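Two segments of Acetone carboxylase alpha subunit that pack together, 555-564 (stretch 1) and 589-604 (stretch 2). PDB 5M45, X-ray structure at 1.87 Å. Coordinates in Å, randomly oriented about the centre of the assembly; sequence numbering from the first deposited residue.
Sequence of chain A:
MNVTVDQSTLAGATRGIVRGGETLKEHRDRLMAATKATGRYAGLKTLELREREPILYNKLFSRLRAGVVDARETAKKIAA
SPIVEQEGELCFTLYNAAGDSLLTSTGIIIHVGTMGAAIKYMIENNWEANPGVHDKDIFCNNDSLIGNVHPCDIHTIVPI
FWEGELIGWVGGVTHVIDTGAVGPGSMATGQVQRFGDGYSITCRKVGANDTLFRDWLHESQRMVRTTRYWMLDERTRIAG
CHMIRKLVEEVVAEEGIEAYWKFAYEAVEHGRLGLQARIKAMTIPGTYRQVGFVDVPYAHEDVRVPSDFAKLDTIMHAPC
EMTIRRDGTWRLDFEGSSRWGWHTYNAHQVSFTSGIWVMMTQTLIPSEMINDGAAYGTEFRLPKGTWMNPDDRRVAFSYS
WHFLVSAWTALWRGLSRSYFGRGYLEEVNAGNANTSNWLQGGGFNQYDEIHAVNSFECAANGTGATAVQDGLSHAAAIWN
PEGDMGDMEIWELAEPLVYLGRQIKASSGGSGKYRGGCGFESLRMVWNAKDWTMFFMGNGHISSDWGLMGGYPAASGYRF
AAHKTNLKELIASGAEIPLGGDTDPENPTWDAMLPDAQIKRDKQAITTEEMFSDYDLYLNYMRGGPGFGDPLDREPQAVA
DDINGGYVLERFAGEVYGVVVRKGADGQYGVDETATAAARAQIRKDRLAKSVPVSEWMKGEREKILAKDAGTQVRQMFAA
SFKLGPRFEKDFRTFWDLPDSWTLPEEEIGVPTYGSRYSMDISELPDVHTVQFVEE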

ATOM      1  N   ALA A 555      17.597 -32.687   8.751  1.00 12.07           N
ATOM      2  CA  ALA A 555      18.437 -31.616   9.295  1.00 12.17           C
ATOM      3  C   ALA A 555      17.699 -30.280   9.310  1.00 12.21           C
ATOM      4  O   ALA A 555      16.812 -30.056   8.486  1.00 12.22           O
ATOM      5  N   SER A 556      18.090 -29.395  10.237  1.00 12.55           N
ATOM      6  CA  SER A 556      17.562 -28.037  10.354  1.00 12.56           C
ATOM      7  C   SER A 556      18.471 -27.051   9.582  1.00 12.83           C
ATOM      8  O   SER A 556      19.408 -27.475   8.905  1.00 13.08           O
ATOM      9  N   GLY A 557      18.191 -25.748   9.671  1.00 12.84           N
ATOM     10  CA  GLY A 557      18.817 -24.757   8.783  1.00 12.71           C
ATOM     11  C   GLY A 557      19.969 -24.005   9.412  1.00 12.60           C
ATOM     12  O   GLY A 557      20.110 -23.967  10.644  1.00 12.83           O
ATOM     13  N   TYR A 558      20.798 -23.412   8.552  1.00 12.52           N
ATOM     14  CA  TYR A 558      21.855 -22.506   8.947  1.00 12.62           C
ATOM     15  C   TYR A 558      22.166 -21.527   7.800  1.00 12.81           C
ATOM     16  O   TYR A 558      21.715 -21.709   6.677  1.00 12.79           O
ATOM     17  N   ARG A 559      22.911 -20.480   8.149  1.00 13.20           N
ATOM     18  CA  ARG A 559      23.340 -19.401   7.257  1.00 13.46           C
ATOM     19  C   ARG A 559      24.840 -19.480   6.968  1.00 13.53           C
ATOM     20  O   ARG A 559      25.636 -19.693   7.898  1.00 13.66           O
ATOM     21  N   PHE A 560      25.210 -19.305   5.701  1.00 13.22           N
ATOM     22  CA  PHE A 560      26.569 -18.939   5.273  1.00 13.39           C
ATOM     23  C   PHE A 560      26.535 -17.786   4.279  1.00 13.25           C
ATOM     24  O   PHE A 560      25.910 -17.898   3.228  1.00 12.99           O
ATOM     25  N   ALA A 561      27.236 -16.703   4.623  1.00 13.38           N
ATOM     26  CA  ALA A 561      27.477 -15.570   3.745  1.00 13.62           C
ATOM     27  C   ALA A 561      28.866 -15.016   3.975  1.00 14.06           C
ATOM     28  O   ALA A 561      29.403 -15.115   5.094  1.00 14.00           O
ATOM     29  N   ALA A 562      29.457 -14.422   2.934  1.00 14.64           N
ATOM     30  CA  ALA A 562      30.812 -13.846   3.028  1.00 15.25           C
ATOM     31  C   ALA A 562      30.924 -12.493   2.304  1.00 15.70           C
ATOM     32  O   ALA A 562      30.565 -12.379   1.153  1.00 15.65           O
ATOM     33  N   HIS A 563      31.415 -11.482   3.025  1.00 16.29           N
ATOM     34  CA  HIS A 563      31.635 -10.117   2.515  1.00 16.82           C
ATOM     35  C   HIS A 563      33.125  -9.801   2.417  1.00 17.65           C
ATOM     36  O   HIS A 563      33.937 -10.430   3.093  1.00 17.43           O
ATOM     37  N   LYS A 564      33.479  -8.824   1.581  1.00 18.72           N
ATOM     38  CA  LYS A 564      34.869  -8.397   1.370  1.00 19.86           C
ATOM     39  C   LYS A 564      35.799  -9.585   1.155  1.00 19.17           C
ATOM     40  O   LYS A 564      36.833  -9.716   1.813  1.00 18.71           O
ATOM     41  N   THR A 589      35.570 -26.322   4.117  1.00 17.59           N
ATOM     42  CA  THR A 589      36.798 -26.052   3.356  1.00 17.92           C
ATOM     43  C   THR A 589      36.871 -24.592   2.856  1.00 18.07           C
ATOM     44  O   THR A 589      37.981 -24.053   2.673  1.00 18.29           O
ATOM     45  N   TRP A 590      35.719 -23.946   2.622  1.00 17.66           N
ATOM     46  CA  TRP A 590      35.712 -22.617   2.028  1.00 17.89           C
ATOM     47  C   TRP A 590      36.340 -21.509   2.897  1.00 18.04           C
ATOM     48  O   TRP A 590      37.009 -20.624   2.401  1.00 18.05           O
ATOM     49  N   ASP A 591      36.107 -21.581   4.193  1.00 18.40           N
ATOM     50  CA  ASP A 591      36.436 -20.459   5.093  1.00 18.49           C
ATOM     51  C   ASP A 591      37.945 -20.140   5.091  1.00 18.60           C
ATOM     52  O   ASP A 591      38.335 -18.976   5.012  1.00 17.96           O
ATOM     53  N   ALA A 592      38.768 -21.186   5.094  1.00 19.01           N
ATOM     54  CA  ALA A 592      40.229 -21.016   5.043  1.00 19.74           C
ATOM     55  C   ALA A 592      40.758 -20.452   3.711  1.00 20.22           C
ATOM     56  O   ALA A 592      41.882 -19.961   3.672  1.00 19.99           O
ATOM     57  N   MET A 593      39.963 -20.535   2.643  1.00 20.16           N
ATOM     58  CA  MET A 593      40.326 -19.981   1.329  1.00 20.51           C
ATOM     59  C   MET A 593      40.108 -18.456   1.256  1.00 20.59           C
ATOM     60  O   MET A 593      40.560 -17.816   0.290  1.00 21.06           O
ATOM     61  N   LEU A 594      39.415 -17.879   2.244  1.00 20.10           N
ATOM     62  CA  LEU A 594      39.030 -16.480   2.255  1.00 19.96           C
ATOM     63  C   LEU A 594      39.552 -15.802   3.528  1.00 19.94           C
ATOM     64  O   LEU A 594      38.765 -15.330   4.345  1.00 19.23           O
ATOM     65  N   PRO A 595      40.901 -15.730   3.679  1.00 20.61           N
ATOM     66  CA  PRO A 595      41.490 -15.183   4.910  1.00 20.86           C
ATOM     67  C   PRO A 595      41.120 -13.720   5.204  1.00 21.16           C
ATOM     68  O   PRO A 595      41.193 -13.319   6.349  1.00 21.73           O
ATOM     69  N   ASP A 596      40.752 -12.918   4.197  1.00 21.77           N
ATOM     70  CA  ASP A 596      40.396 -11.498   4.438  1.00 22.31           C
ATOM     71  C   ASP A 596      38.882 -11.242   4.602  1.00 21.82           C
ATOM     72  O   ASP A 596      38.481 -10.122   4.863  1.00 21.44           O
ATOM     73  N   ALA A 597      38.042 -12.260   4.432  1.00 21.51           N
ATOM     74  CA  ALA A 597      36.600 -12.045   4.403  1.00 21.28           C
ATOM     75  C   ALA A 597      35.957 -11.856   5.788  1.00 21.19           C
ATOM     76  O   ALA A 597      36.457 -12.360   6.786  1.00 21.23           O
ATOM     77  N   GLN A 598      34.847 -11.133   5.815  1.00 21.01           N
ATOM     78  CA  GLN A 598      33.915 -11.125   6.952  1.00 21.35           C
ATOM     79  C   GLN A 598      32.908 -12.254   6.686  1.00 19.83           C
ATOM     80  O   GLN A 598      32.075 -12.122   5.791  1.00 18.93           O
ATOM     81  N   ILE A 599      32.998 -13.358   7.442  1.00 18.80           N
ATOM     82  CA  ILE A 599      32.143 -14.518   7.237  1.00 18.42           C
ATOM     83  C   ILE A 599      31.073 -14.584   8.317  1.00 18.23           C
ATOM     84  O   ILE A 599      31.382 -14.474   9.495  1.00 17.93           O
ATOM     85  N   LYS A 600      29.825 -14.786   7.914  1.00 17.82           N
ATOM     86  CA  LYS A 600      28.746 -15.107   8.839  1.00 17.88           C
ATOM     87  C   LYS A 600      28.335 -16.581   8.630  1.00 16.92           C
ATOM     88  O   LYS A 600      27.815 -16.939   7.563  1.00 16.97           O
ATOM     89  N   ARG A 601      28.641 -17.427   9.609  1.00 16.20           N
ATOM     90  CA  ARG A 601      28.335 -18.855   9.573  1.00 15.58           C
ATOM     91  C   ARG A 601      27.708 -19.215  10.925  1.00 15.45           C
ATOM     92  O   ARG A 601      28.434 -19.294  11.938  1.00 15.15           O
ATOM     93  N   ASP A 602      26.388 -19.380  10.961  1.00 15.14           N
ATOM     94  CA  ASP A 602      25.680 -19.509  12.246  1.00 15.03           C
ATOM     95  C   ASP A 602      24.278 -20.071  12.061  1.00 14.65           C
ATOM     96  O   ASP A 602      23.886 -20.369  10.921  1.00 14.61           O
ATOM     97  N   LYS A 603      23.521 -20.196  13.170  1.00 14.30           N
ATOM     98  CA  LYS A 603      22.139 -20.702  13.127  1.00 14.13           C
ATOM     99  C   LYS A 603      21.039 -19.685  12.752  1.00 13.92           C
ATOM    100  O   LYS A 603      19.857 -20.034  12.751  1.00 13.50           O
ATOM    101  N   GLN A 604      21.396 -18.458  12.404  1.00 13.87           N
ATOM    102  CA  GLN A 604      20.404 -17.418  12.192  1.00 13.75           C
ATOM    103  C   GLN A 604      19.823 -17.494  10.761  1.00 13.49           C
ATOM    104  O   GLN A 604      20.288 -16.835   9.832  1.00 13.44           O
TER

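Strands 559-563 and 598-602 run antiparallel, and their side chains alternate between two faces. Arg 559 has the most surface covered by the other stretch. With chi1 and chi2 both t and chi3 p, it lies on the same face as its bridge partner Asp 602, whose chi1 is p. The two form a bidentate salt bridge: Arg 559 NE donates to Asp 602 OD1 (3.0 Å) and Arg 559 NH2 to Asp 602 OD2 (2.9 Å). CD of Lys 600 covers one guanidinium face and CG of Gln 604 the opposite one. Asp 602 OD1 also accepts a hydrogen bond from Gln 604 N (3.1 Å).

Phe 560 (chi1 t) occupies the other face with Ala 562, Ile 599 and Arg 601. Trp 590 lies over one face of its ring, Phe 560 CE2 to Trp 590 CE3 being 3.8 Å, and Phe 560 CE1 reaches Ile 599 CG2 at 3.7 Å. The Arg 601 guanidinium sets one face against Phe 560 (Arg 601 NH1 to Phe 560 CD1, 3.5 Å) and also forms a salt bridge to Asp 591 (Arg 601 NH1 to Asp 591 OD1, 2.9 Å). Beyond the strands, the Lys 603 side chain folds back, chi1 to chi3 all m, and its NZ donates to Gly 557 O at 2.9 Å.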

ATOM      1  CB  ALA A 555      19.714 -31.488   8.482  1.00 12.27           C
ATOM      2  CB  SER A 556      17.396 -27.667  11.842  1.00 12.68           C
ATOM      3  OG  SER A 556      18.645 -27.592  12.535  1.00 12.74           O
ATOM      4  CB  TYR A 558      23.117 -23.263   9.405  1.00 12.62           C
ATOM      5  CG  TYR A 558      23.891 -23.953   8.274  1.00 12.58           C
ATOM      6  CD1 TYR A 558      23.536 -25.216   7.821  1.00 12.48           C
ATOM      7  CD2 TYR A 558      24.968 -23.323   7.650  1.00 12.65           C
ATOM      8  CE1 TYR A 558      24.233 -25.842   6.783  1.00 12.53           C
ATOM      9  CE2 TYR A 558      25.675 -23.947   6.595  1.00 12.74           C
ATOM     10  CZ  TYR A 558      25.308 -25.196   6.162  1.00 12.64           C
ATOM     11  OH  TYR A 558      26.004 -25.813   5.107  1.00 12.76           O
ATOM     12  CB  ARG A 559      23.057 -18.036   7.959  1.00 13.87           C
ATOM     13  CG  ARG A 559      23.697 -16.830   7.330  1.00 14.39           C
ATOM     14  CD  ARG A 559      23.204 -15.492   7.883  1.00 14.61           C
ATOM     15  NE  ARG A 559      23.563 -15.205   9.287  1.00 14.73           N
ATOM     16  CZ  ARG A 559      23.566 -13.971   9.817  1.00 14.82           C
ATOM     17  NH1 ARG A 559      23.296 -12.887   9.080  1.00 14.85           N
ATOM     18  NH2 ARG A 559      23.856 -13.802  11.092  1.00 14.97           N
ATOM     19  CB  PHE A 560      27.331 -20.106   4.601  1.00 13.51           C
ATOM     20  CG  PHE A 560      28.712 -19.724   4.111  1.00 13.72           C
ATOM     21  CD1 PHE A 560      29.810 -19.807   4.952  1.00 14.06           C
ATOM     22  CD2 PHE A 560      28.920 -19.299   2.780  1.00 13.97           C
ATOM     23  CE1 PHE A 560      31.093 -19.431   4.499  1.00 14.34           C
ATOM     24  CE2 PHE A 560      30.188 -18.953   2.324  1.00 14.15           C
ATOM     25  CZ  PHE A 560      31.272 -19.007   3.193  1.00 14.46           C
ATOM     26  CB  ALA A 561      26.445 -14.477   3.986  1.00 13.46           C
ATOM     27  CB  ALA A 562      31.857 -14.844   2.499  1.00 15.55           C
ATOM     28  CB  HIS A 563      30.966  -9.085   3.421  1.00 16.79           C
ATOM     29  CG  HIS A 563      29.486  -9.264   3.551  1.00 16.53           C
ATOM     30  ND1 HIS A 563      28.627  -9.066   2.497  1.00 16.36           N
ATOM     31  CD2 HIS A 563      28.710  -9.623   4.603  1.00 16.56           C
ATOM     32  CE1 HIS A 563      27.386  -9.306   2.879  1.00 16.31           C
ATOM     33  NE2 HIS A 563      27.401  -9.612   4.167  1.00 16.47           N
ATOM     34  CB  LYS A 564      35.351  -7.588   2.567  1.00 21.99           C
ATOM     35  CG  LYS A 564      34.505  -6.376   2.896  1.00 23.98           C
ATOM     36  CD  LYS A 564      34.711  -6.012   4.373  1.00 26.08           C
ATOM     37  CE  LYS A 564      34.575  -4.514   4.654  1.00 27.61           C
ATOM     38  NZ  LYS A 564      33.553  -3.802   3.820  1.00 29.30           N
ATOM     39  CB  THR A 589      36.923 -26.972   2.139  1.00 18.30           C
ATOM     40  OG1 THR A 589      35.785 -26.813   1.273  1.00 18.55           O
ATOM     41  CG2 THR A 589      37.052 -28.429   2.585  1.00 18.68           C
ATOM     42  CB  TRP A 590      34.270 -22.166   1.667  1.00 17.46           C
ATOM     43  CG  TRP A 590      33.567 -22.994   0.660  1.00 17.27           C
ATOM     44  CD1 TRP A 590      34.128 -23.833  -0.281  1.00 17.36           C
ATOM     45  CD2 TRP A 590      32.154 -23.047   0.448  1.00 16.92           C
ATOM     46  NE1 TRP A 590      33.137 -24.405  -1.051  1.00 17.37           N
ATOM     47  CE2 TRP A 590      31.917 -23.934  -0.627  1.00 16.91           C
ATOM     48  CE3 TRP A 590      31.058 -22.434   1.064  1.00 16.62           C
ATOM     49  CZ2 TRP A 590      30.628 -24.218  -1.092  1.00 16.58           C
ATOM     50  CZ3 TRP A 590      29.778 -22.717   0.595  1.00 16.28           C
ATOM     51  CH2 TRP A 590      29.575 -23.588  -0.475  1.00 16.26           C
ATOM     52  CB  ASP A 591      35.918 -20.746   6.524  1.00 18.60           C
ATOM     53  CG  ASP A 591      34.422 -21.012   6.580  1.00 18.48           C
ATOM     54  OD1 ASP A 591      33.881 -21.668   5.647  1.00 18.42           O
ATOM     55  OD2 ASP A 591      33.761 -20.578   7.572  1.00 18.62           O
ATOM     56  CB  ALA A 592      40.922 -22.335   5.383  1.00 20.15           C
ATOM     57  CB  MET A 593      39.473 -20.637   0.222  1.00 20.63           C
ATOM     58  CG  MET A 593      39.567 -22.153   0.084  1.00 20.46           C
ATOM     59  SD  MET A 593      38.450 -22.751  -1.240  1.00 20.50           S
ATOM     60  CE  MET A 593      38.468 -24.510  -0.930  1.00 20.41           C
ATOM     61  CB  LEU A 594      37.500 -16.369   2.198  1.00 19.99           C
ATOM     62  CG  LEU A 594      36.781 -17.066   1.033  1.00 20.06           C
ATOM     63  CD1 LEU A 594      35.267 -16.965   1.197  1.00 20.22           C
ATOM     64  CD2 LEU A 594      37.191 -16.493  -0.318  1.00 20.40           C
ATOM     65  CB  PRO A 595      43.010 -15.342   4.680  1.00 21.25           C
ATOM     66  CG  PRO A 595      43.167 -15.332   3.179  1.00 21.31           C
ATOM     67  CD  PRO A 595      41.935 -16.048   2.679  1.00 20.80           C
ATOM     68  CB  ASP A 596      40.949 -10.604   3.328  1.00 23.12           C
ATOM     69  CG  ASP A 596      42.492 -10.689   3.216  1.00 24.42           C
ATOM     70  OD1 ASP A 596      43.177 -10.629   4.247  1.00 24.69           O
ATOM     71  OD2 ASP A 596      43.037 -10.832   2.096  1.00 25.59           O
ATOM     72  CB  ALA A 597      35.923 -13.210   3.688  1.00 21.12           C
ATOM     73  CB  GLN A 598      33.192  -9.773   7.061  1.00 23.52           C
ATOM     74  CG  GLN A 598      32.327  -9.668   8.315  1.00 25.76           C
ATOM     75  CD  GLN A 598      30.931  -8.924   8.215  1.00 28.45           C
ATOM     76  OE1 GLN A 598      30.491  -8.356   7.184  1.00 28.60           O
ATOM     77  NE2 GLN A 598      30.252  -8.918   9.364  1.00 30.39           N
ATOM     78  CB  ILE A 599      32.955 -15.831   7.250  1.00 18.58           C
ATOM     79  CG1 ILE A 599      33.959 -15.829   6.095  1.00 18.61           C
ATOM     80  CG2 ILE A 599      32.029 -17.063   7.188  1.00 18.39           C
ATOM     81  CD1 ILE A 599      34.887 -17.001   6.052  1.00 18.85           C
ATOM     82  CB  LYS A 600      27.565 -14.154   8.626  1.00 18.57           C
ATOM     83  CG  LYS A 600      27.927 -12.713   9.026  1.00 19.37           C
ATOM     84  CD  LYS A 600      26.697 -11.808   9.084  1.00 19.89           C
ATOM     85  CE  LYS A 600      27.071 -10.375   9.445  1.00 20.52           C
ATOM     86  NZ  LYS A 600      25.823  -9.543   9.666  1.00 20.94           N
ATOM     87  CB  ARG A 601      29.621 -19.679   9.324  1.00 15.71           C
ATOM     88  CG  ARG A 601      29.468 -21.190   9.471  1.00 15.38           C
ATOM     89  CD  ARG A 601      30.761 -21.976   9.276  1.00 15.60           C
ATOM     90  NE  ARG A 601      31.212 -22.066   7.876  1.00 15.60           N
ATOM     91  CZ  ARG A 601      30.723 -22.878   6.946  1.00 15.33           C
ATOM     92  NH1 ARG A 601      31.249 -22.864   5.737  1.00 15.39           N
ATOM     93  NH2 ARG A 601      29.695 -23.687   7.186  1.00 15.31           N
ATOM     94  CB  ASP A 602      25.669 -18.157  13.003  1.00 15.26           C
ATOM     95  CG  ASP A 602      24.934 -17.051  12.265  1.00 15.41           C
ATOM     96  OD1 ASP A 602      24.068 -17.298  11.412  1.00 14.96           O
ATOM     97  OD2 ASP A 602      25.207 -15.863  12.554  1.00 16.55           O
ATOM     98  CB  LYS A 603      21.755 -21.350  14.462  1.00 14.33           C
ATOM     99  CG  LYS A 603      22.504 -22.655  14.809  1.00 14.50           C
ATOM    100  CD  LYS A 603      22.146 -23.809  13.902  1.00 14.52           C
ATOM    101  CE  LYS A 603      20.655 -24.235  13.955  1.00 14.58           C
ATOM    102  NZ  LYS A 603      20.386 -25.431  13.104  1.00 14.43           N
ATOM    103  CB  GLN A 604      21.027 -16.039  12.518  1.00 14.03           C
ATOM    104  CG  GLN A 604      20.036 -14.889  12.606  1.00 13.90           C
ATOM    105  CD  GLN A 604      18.970 -15.117  13.648  1.00 13.92           C
ATOM    106  OE1 GLN A 604      19.228 -15.720  14.676  1.00 14.35           O
ATOM    107  NE2 GLN A 604      17.762 -14.622  13.397  1.00 13.68           N
TER